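Local coordinates for protein importin subunit beta-1 (Saccharomyces cerevisiae, PDB 5OWU) that carries proteins into the nucleus in partnership with importin alpha, the subunit that recognises the classical nuclear localization signal of the cargo, at residues Q82-Q87 with Q95-A100; C230-T233 with E239-A242; G804-I809 with D829-T834. All blocks are in the same frame, centred on the assembly; numbering follows the deposited sequence.

Interaction 1 of 3, residues Q82-Q87 with Q95-A100; sequences QRWITQ and QIKTNA
Trp84 and Ile96 mark the nearest approach of two helical backbones that stay well apart, 11.3 Å between Trp84 CA and Ile96 CA; residues 82-87 form the last turns of helix 74-87, and 95-100 lie inside helix 90-104, the next helix in the chain. Side chains alone span this gap, the indole most of it. A chi1 of 173°, with CG opposite the backbone N, carries the Trp84 indole across, and Ile96 comes from the opposite direction to meet the six-membered ring. Ile96 CD1 lies obliquely to the indole, 3.9 Å from Trp84 CZ3, while the other branch follows, with Ile96 CG2 4.1 Å from Trp84 CH2. Lys97 runs past the edge of the ring, near its plane, its CE 4.5 Å from Trp84 CZ2. Lys97 NZ forms a salt bridge with Glu126, whose other carboxylate oxygen accepts the hydrogen bond of Trp84 NE1, so one acid ties down both the ring and the lysine. Ile122 of helix 109-126 touches both Trp84 and Ile96. The result is an apolar seam with a polar border, joining successive helices of an importin-beta N-terminal domain at the start of HEAT repeat 3.

Interaction 2 of 3, residues C230-T233 with E239-A242; sequences CEAT and EVQA
Thr233 and Gln241 bring helices 219-233 and 238-255 together at the tight end of this contact, with only 4.5 Å between Thr233 CA and Gln241 CA. Here backbone meets side chain: the Gln241 chain passes the last carbonyl of helix 219-233, its CG 3.3 Å from Thr233 O. CG is anti to the carbonyl carbon of its own residue (chi1 -72°) and the chain then runs extended, leaving Gln241 NE2 3.4 Å from the same Thr233 O. An alanine here would take away this aliphatic arm and its amide, and would probably leave a gap beside the Thr233 carbonyl and less cover toward Val282 and Met285 of helix 280-306. The Ala232 side is looser but buried. Val240 CG1 stands 3.8 Å from Ala232 O but 4.5 Å from Ala232 CB, and Leu202 of helix 195-208 touches both side chains. Thr233 itself turns its CB away from 239-242. Solvent reaches the contact in part at Gln241 and at Glu231, which pairs with Arg198; apolar side chains of another protein's chain pack on Cys230 and Glu231. Such a close turn between two consecutive helices is characteristic of a helical hairpin, here the one forming HEAT repeat 6.

Interaction 3 of 3, residues G804-I809 with D829-T834; sequences GLIGDI and DYIKRT
At the junction of HEAT repeats 18 and 19, in the C-terminal part of the solenoid, Ile806 of helix 796-812 divides its two branches between neighbouring residues of helix 825-836. The CA atoms of Ile806 and Ile831 are 8.7 Å apart, a spacing that apolar side chains bridge. With CG1 anti to the carbonyl carbon and the chain extended to CD1 (chi2 176°), the methyl of Ile806 reaches the edge of the Tyr830 ring, in its plane, CD1 lying 4.0 Å from Tyr830 CD2. On the other branch, Ile806 CG2 lies 4.1 Å from Ile831 CD1. One face of the same ring carries Thr834 OG1, 3.6 Å above the plane and offset toward the rim. Thr834 OG1 donates to Tyr830 O at 3.0 Å, from above the carbonyl plane, while Thr834 N reaches this oxygen from the opposite face, so two donors grip one carbonyl. Val786 and Ala787 of helix 776-788 also touch the tyrosine. With methyls between the helices, the contact implies cohesion by close fit and exclusion of water; the bond to Ser799 satisfies the buried phenol oxygen, and Ile806 CD1 at the edge and Thr834 over a face probably restrict rotation of the ring.

Overall arrangement
Three contacts along one solenoid show a shared plan met by different chemistry. All are buried and join helices, yet none shares a helix with another, and they lie apart: the centres of interactions 1 and 2 are about 38 Å from each other, and that of interaction 3 about 53 and 54 Å from those two, on the opposite side of the chain's centre from interaction 2. Interaction 2 lies within a single repeat and works through backbone carbonyls at close range. Interaction 3 spans HEAT repeats 18 and 19 and relies on aliphatic branches and a tyrosine edge. Interaction 1, with the widest backbone gap, is bridged by an indole, with a charged border, and its lysine remains partly exposed.

Interaction 1 of 3, residues Q82-Q87 with Q95-A100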
# COMPACT_ATOMS: atom_id res chain seq x y z
N GLN A 82 -26.37 -7.07 -16.30
CA GLN A 82 -27.57 -6.79 -17.07
C GLN A 82 -27.55 -7.50 -18.43
O GLN A 82 -28.61 -7.92 -18.92
CB GLN A 82 -27.74 -5.28 -17.27
CG GLN A 82 -28.97 -4.93 -18.11
CD GLN A 82 -29.27 -3.45 -18.13
OE1 GLN A 82 -28.92 -2.71 -17.21
NE2 GLN A 82 -29.92 -3.00 -19.20
N ARG A 83 -26.38 -7.64 -19.04
CA ARG A 83 -26.30 -8.37 -20.31
C ARG A 83 -26.66 -9.84 -20.12
O ARG A 83 -27.39 -10.41 -20.93
CB ARG A 83 -24.92 -8.23 -20.94
CG ARG A 83 -24.78 -9.06 -22.21
CD ARG A 83 -23.49 -8.81 -22.95
NE ARG A 83 -22.32 -9.14 -22.15
CZ ARG A 83 -21.07 -9.10 -22.61
NH1 ARG A 83 -20.86 -8.77 -23.88
NH2 ARG A 83 -20.05 -9.41 -21.83
N TRP A 84 -26.13 -10.48 -19.08
CA TRP A 84 -26.54 -11.85 -18.78
C TRP A 84 -28.05 -11.93 -18.56
O TRP A 84 -28.73 -12.82 -19.11
CB TRP A 84 -25.80 -12.37 -17.54
CG TRP A 84 -26.30 -13.70 -17.07
CD1 TRP A 84 -27.18 -13.93 -16.06
CD2 TRP A 84 -25.94 -14.99 -17.59
NE1 TRP A 84 -27.40 -15.27 -15.91
CE2 TRP A 84 -26.65 -15.95 -16.84
CE3 TRP A 84 -25.10 -15.42 -18.61
CZ2 TRP A 84 -26.53 -17.32 -17.08
CZ3 TRP A 84 -24.98 -16.78 -18.85
CH2 TRP A 84 -25.70 -17.71 -18.08
N ILE A 85 -28.59 -11.01 -17.78
CA ILE A 85 -30.00 -11.09 -17.39
C ILE A 85 -30.91 -10.92 -18.60
O ILE A 85 -31.89 -11.66 -18.76
CB ILE A 85 -30.30 -10.07 -16.28
CG1 ILE A 85 -29.61 -10.52 -14.99
CG2 ILE A 85 -31.80 -9.91 -16.08
CD1 ILE A 85 -29.56 -9.48 -13.91
N THR A 86 -30.62 -9.95 -19.47
CA THR A 86 -31.54 -9.61 -20.56
C THR A 86 -31.19 -10.24 -21.90
O THR A 86 -32.10 -10.52 -22.68
CB THR A 86 -31.62 -8.08 -20.75
OG1 THR A 86 -30.34 -7.57 -21.15
CG2 THR A 86 -32.06 -7.40 -19.47
N GLN A 87 -29.92 -10.48 -22.21
CA GLN A 87 -29.54 -10.93 -23.55
C GLN A 87 -29.35 -12.44 -23.68
O GLN A 87 -29.35 -12.94 -24.80
CB GLN A 87 -28.25 -10.23 -23.99
CG GLN A 87 -28.36 -8.71 -23.97
CD GLN A 87 -29.55 -8.21 -24.78
OE1 GLN A 87 -29.66 -8.47 -25.98
NE2 GLN A 87 -30.46 -7.49 -24.13
N GLN A 95 -29.23 -24.06 -20.13
CA GLN A 95 -28.26 -24.96 -20.75
C GLN A 95 -26.84 -24.64 -20.31
O GLN A 95 -26.04 -25.55 -20.06
CB GLN A 95 -28.37 -24.90 -22.28
CG GLN A 95 -29.28 -25.98 -22.87
CD GLN A 95 -28.67 -27.37 -22.80
OE1 GLN A 95 -28.40 -27.90 -21.71
NE2 GLN A 95 -28.45 -27.97 -23.96
N ILE A 96 -26.50 -23.35 -20.20
CA ILE A 96 -25.15 -22.97 -19.79
C ILE A 96 -24.88 -23.44 -18.37
O ILE A 96 -23.82 -24.01 -18.07
CB ILE A 96 -24.95 -21.45 -19.92
CG1 ILE A 96 -25.05 -21.03 -21.39
CG2 ILE A 96 -23.62 -21.02 -19.32
CD1 ILE A 96 -25.17 -19.54 -21.60
N LYS A 97 -25.83 -23.21 -17.46
CA LYS A 97 -25.66 -23.63 -16.07
C LYS A 97 -25.54 -25.14 -15.98
O LYS A 97 -24.67 -25.65 -15.26
CB LYS A 97 -26.85 -23.15 -15.23
CG LYS A 97 -27.00 -21.65 -15.11
CD LYS A 97 -28.13 -21.36 -14.14
CE LYS A 97 -28.88 -20.10 -14.45
NZ LYS A 97 -30.03 -19.94 -13.52
N THR A 98 -26.39 -25.87 -16.70
CA THR A 98 -26.29 -27.33 -16.70
C THR A 98 -24.93 -27.80 -17.20
O THR A 98 -24.33 -28.72 -16.62
CB THR A 98 -27.41 -27.93 -17.57
OG1 THR A 98 -28.68 -27.51 -17.05
CG2 THR A 98 -27.34 -29.45 -17.56
N ASN A 99 -24.41 -27.19 -18.27
CA ASN A 99 -23.12 -27.60 -18.81
C ASN A 99 -21.99 -27.29 -17.83
O ASN A 99 -21.08 -28.11 -17.64
CB ASN A 99 -22.87 -26.92 -20.15
CG ASN A 99 -23.74 -27.48 -21.26
OD1 ASN A 99 -24.36 -28.53 -21.11
ND2 ASN A 99 -23.79 -26.77 -22.39
N ALA A 100 -22.04 -26.11 -17.20
CA ALA A 100 -21.04 -25.76 -16.20
C ALA A 100 -21.06 -26.75 -15.04
O ALA A 100 -20.00 -27.18 -14.57
CB ALA A 100 -21.29 -24.34 -15.69

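Interaction 2 of 3, residues C230-T233 with E239-A242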
# COMPACT_ATOMS: atom_id res chain seq x y z
N CYS A 230 -11.35 -23.80 15.47
CA CYS A 230 -10.34 -24.13 16.48
C CYS A 230 -9.95 -25.60 16.39
O CYS A 230 -8.75 -25.95 16.37
CB CYS A 230 -10.87 -23.81 17.87
SG CYS A 230 -11.10 -22.05 18.15
N GLU A 231 -10.95 -26.49 16.34
CA GLU A 231 -10.71 -27.90 16.10
C GLU A 231 -9.71 -28.04 14.95
O GLU A 231 -8.75 -28.80 15.05
CB GLU A 231 -12.03 -28.61 15.78
CG GLU A 231 -11.94 -30.14 15.76
CD GLU A 231 -10.97 -30.66 14.71
OE1 GLU A 231 -10.07 -31.46 15.06
OE2 GLU A 231 -11.09 -30.27 13.54
N ALA A 232 -9.93 -27.28 13.87
CA ALA A 232 -9.03 -27.40 12.72
C ALA A 232 -7.63 -26.90 13.04
O ALA A 232 -6.65 -27.44 12.51
CB ALA A 232 -9.60 -26.64 11.52
N THR A 233 -7.49 -25.86 13.87
CA THR A 233 -6.15 -25.40 14.23
C THR A 233 -5.39 -26.44 15.03
O THR A 233 -4.16 -26.40 15.05
CB THR A 233 -6.19 -24.11 15.04
OG1 THR A 233 -6.78 -24.37 16.32
CG2 THR A 233 -6.95 -23.01 14.31
N GLU A 239 -0.72 -28.28 6.96
CA GLU A 239 -1.39 -27.39 6.01
C GLU A 239 -2.81 -27.07 6.47
O GLU A 239 -3.28 -25.94 6.32
CB GLU A 239 -1.40 -28.02 4.62
CG GLU A 239 -0.05 -27.97 3.92
CD GLU A 239 -0.02 -28.80 2.64
OE1 GLU A 239 -0.73 -28.44 1.68
OE2 GLU A 239 0.71 -29.81 2.61
N VAL A 240 -3.51 -28.07 7.03
CA VAL A 240 -4.82 -27.82 7.61
C VAL A 240 -4.72 -26.78 8.71
O VAL A 240 -5.50 -25.82 8.77
CB VAL A 240 -5.44 -29.13 8.12
CG1 VAL A 240 -6.69 -28.87 8.98
CG2 VAL A 240 -5.79 -30.03 6.96
N GLN A 241 -3.74 -26.94 9.61
CA GLN A 241 -3.50 -25.94 10.65
C GLN A 241 -3.29 -24.56 10.04
O GLN A 241 -3.92 -23.59 10.46
CB GLN A 241 -2.29 -26.34 11.49
CG GLN A 241 -2.52 -27.52 12.41
CD GLN A 241 -1.30 -27.83 13.26
OE1 GLN A 241 -0.16 -27.56 12.85
NE2 GLN A 241 -1.52 -28.38 14.45
N ALA A 242 -2.41 -24.46 9.04
CA ALA A 242 -2.13 -23.16 8.44
C ALA A 242 -3.41 -22.52 7.91
O ALA A 242 -3.68 -21.34 8.15
CB ALA A 242 -1.10 -23.32 7.32

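Interaction 3 of 3, residues G804-I809 with D829-T834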
# COMPACT_ATOMS: atom_id res chain seq x y z
N GLY A 804 -8.26 27.22 3.11
CA GLY A 804 -7.75 28.41 2.43
C GLY A 804 -8.60 28.81 1.23
O GLY A 804 -8.88 29.99 1.03
N LEU A 805 -9.02 27.83 0.43
CA LEU A 805 -9.93 28.11 -0.68
C LEU A 805 -11.21 28.75 -0.18
O LEU A 805 -11.73 29.70 -0.79
CB LEU A 805 -10.26 26.83 -1.45
CG LEU A 805 -9.25 26.34 -2.48
CD1 LEU A 805 -9.66 24.95 -2.95
CD2 LEU A 805 -9.17 27.31 -3.66
N ILE A 806 -11.77 28.22 0.92
CA ILE A 806 -13.00 28.81 1.46
C ILE A 806 -12.79 30.30 1.71
O ILE A 806 -13.59 31.15 1.29
CB ILE A 806 -13.44 28.07 2.73
CG1 ILE A 806 -13.72 26.59 2.42
CG2 ILE A 806 -14.68 28.72 3.33
CD1 ILE A 806 -14.07 25.74 3.64
N GLY A 807 -11.67 30.63 2.36
CA GLY A 807 -11.41 32.03 2.70
C GLY A 807 -11.15 32.91 1.49
O GLY A 807 -11.76 33.98 1.35
N ASP A 808 -10.23 32.49 0.62
CA ASP A 808 -9.85 33.32 -0.52
C ASP A 808 -11.02 33.55 -1.47
O ASP A 808 -11.27 34.67 -1.92
CB ASP A 808 -8.68 32.68 -1.27
CG ASP A 808 -7.45 32.49 -0.40
OD1 ASP A 808 -7.37 33.10 0.68
OD2 ASP A 808 -6.54 31.73 -0.82
N ILE A 809 -11.75 32.48 -1.79
CA ILE A 809 -12.92 32.65 -2.65
C ILE A 809 -13.89 33.62 -1.99
O ILE A 809 -14.42 34.53 -2.65
CB ILE A 809 -13.57 31.30 -2.96
CG1 ILE A 809 -12.62 30.46 -3.83
CG2 ILE A 809 -14.91 31.50 -3.67
CD1 ILE A 809 -13.07 29.03 -4.07
N ASP A 829 -18.77 23.66 10.30
CA ASP A 829 -18.18 22.56 11.06
C ASP A 829 -16.78 22.23 10.57
O ASP A 829 -15.88 21.96 11.38
CB ASP A 829 -19.08 21.33 10.98
CG ASP A 829 -20.43 21.54 11.64
OD1 ASP A 829 -20.57 22.51 12.41
OD2 ASP A 829 -21.35 20.72 11.39
N TYR A 830 -16.56 22.25 9.25
CA TYR A 830 -15.24 21.94 8.72
C TYR A 830 -14.23 23.01 9.13
O TYR A 830 -13.11 22.68 9.56
CB TYR A 830 -15.30 21.82 7.20
CG TYR A 830 -13.97 21.49 6.57
CD1 TYR A 830 -13.25 20.37 6.96
CD2 TYR A 830 -13.43 22.30 5.57
CE1 TYR A 830 -12.04 20.06 6.39
CE2 TYR A 830 -12.22 22.00 4.99
CZ TYR A 830 -11.53 20.88 5.41
OH TYR A 830 -10.32 20.57 4.84
N ILE A 831 -14.60 24.28 9.00
CA ILE A 831 -13.73 25.36 9.46
C ILE A 831 -13.36 25.15 10.92
O ILE A 831 -12.20 25.33 11.31
CB ILE A 831 -14.42 26.72 9.23
CG1 ILE A 831 -14.58 26.99 7.73
CG2 ILE A 831 -13.61 27.84 9.90
CD1 ILE A 831 -15.38 28.23 7.39
N LYS A 832 -14.33 24.76 11.74
CA LYS A 832 -14.07 24.63 13.17
C LYS A 832 -13.19 23.43 13.48
O LYS A 832 -12.28 23.53 14.32
CB LYS A 832 -15.40 24.56 13.93
CG LYS A 832 -16.05 25.93 14.08
CD LYS A 832 -17.56 25.93 13.84
CE LYS A 832 -18.34 25.73 15.13
NZ LYS A 832 -19.78 26.04 14.95
N ARG A 833 -13.42 22.30 12.82
CA ARG A 833 -12.55 21.14 13.00
C ARG A 833 -11.12 21.46 12.59
O ARG A 833 -10.16 21.04 13.24
CB ARG A 833 -13.06 19.94 12.21
CG ARG A 833 -14.45 19.46 12.61
CD ARG A 833 -14.66 18.00 12.24
NE ARG A 833 -14.13 17.65 10.92
CZ ARG A 833 -14.81 17.71 9.78
NH1 ARG A 833 -16.08 18.11 9.77
NH2 ARG A 833 -14.22 17.38 8.64
N THR A 834 -10.96 22.20 11.48
CA THR A 834 -9.62 22.54 11.02
C THR A 834 -8.96 23.56 11.95
O THR A 834 -7.74 23.52 12.14
CB THR A 834 -9.68 23.09 9.59
OG1 THR A 834 -10.29 22.12 8.74
CG2 THR A 834 -8.29 23.40 9.07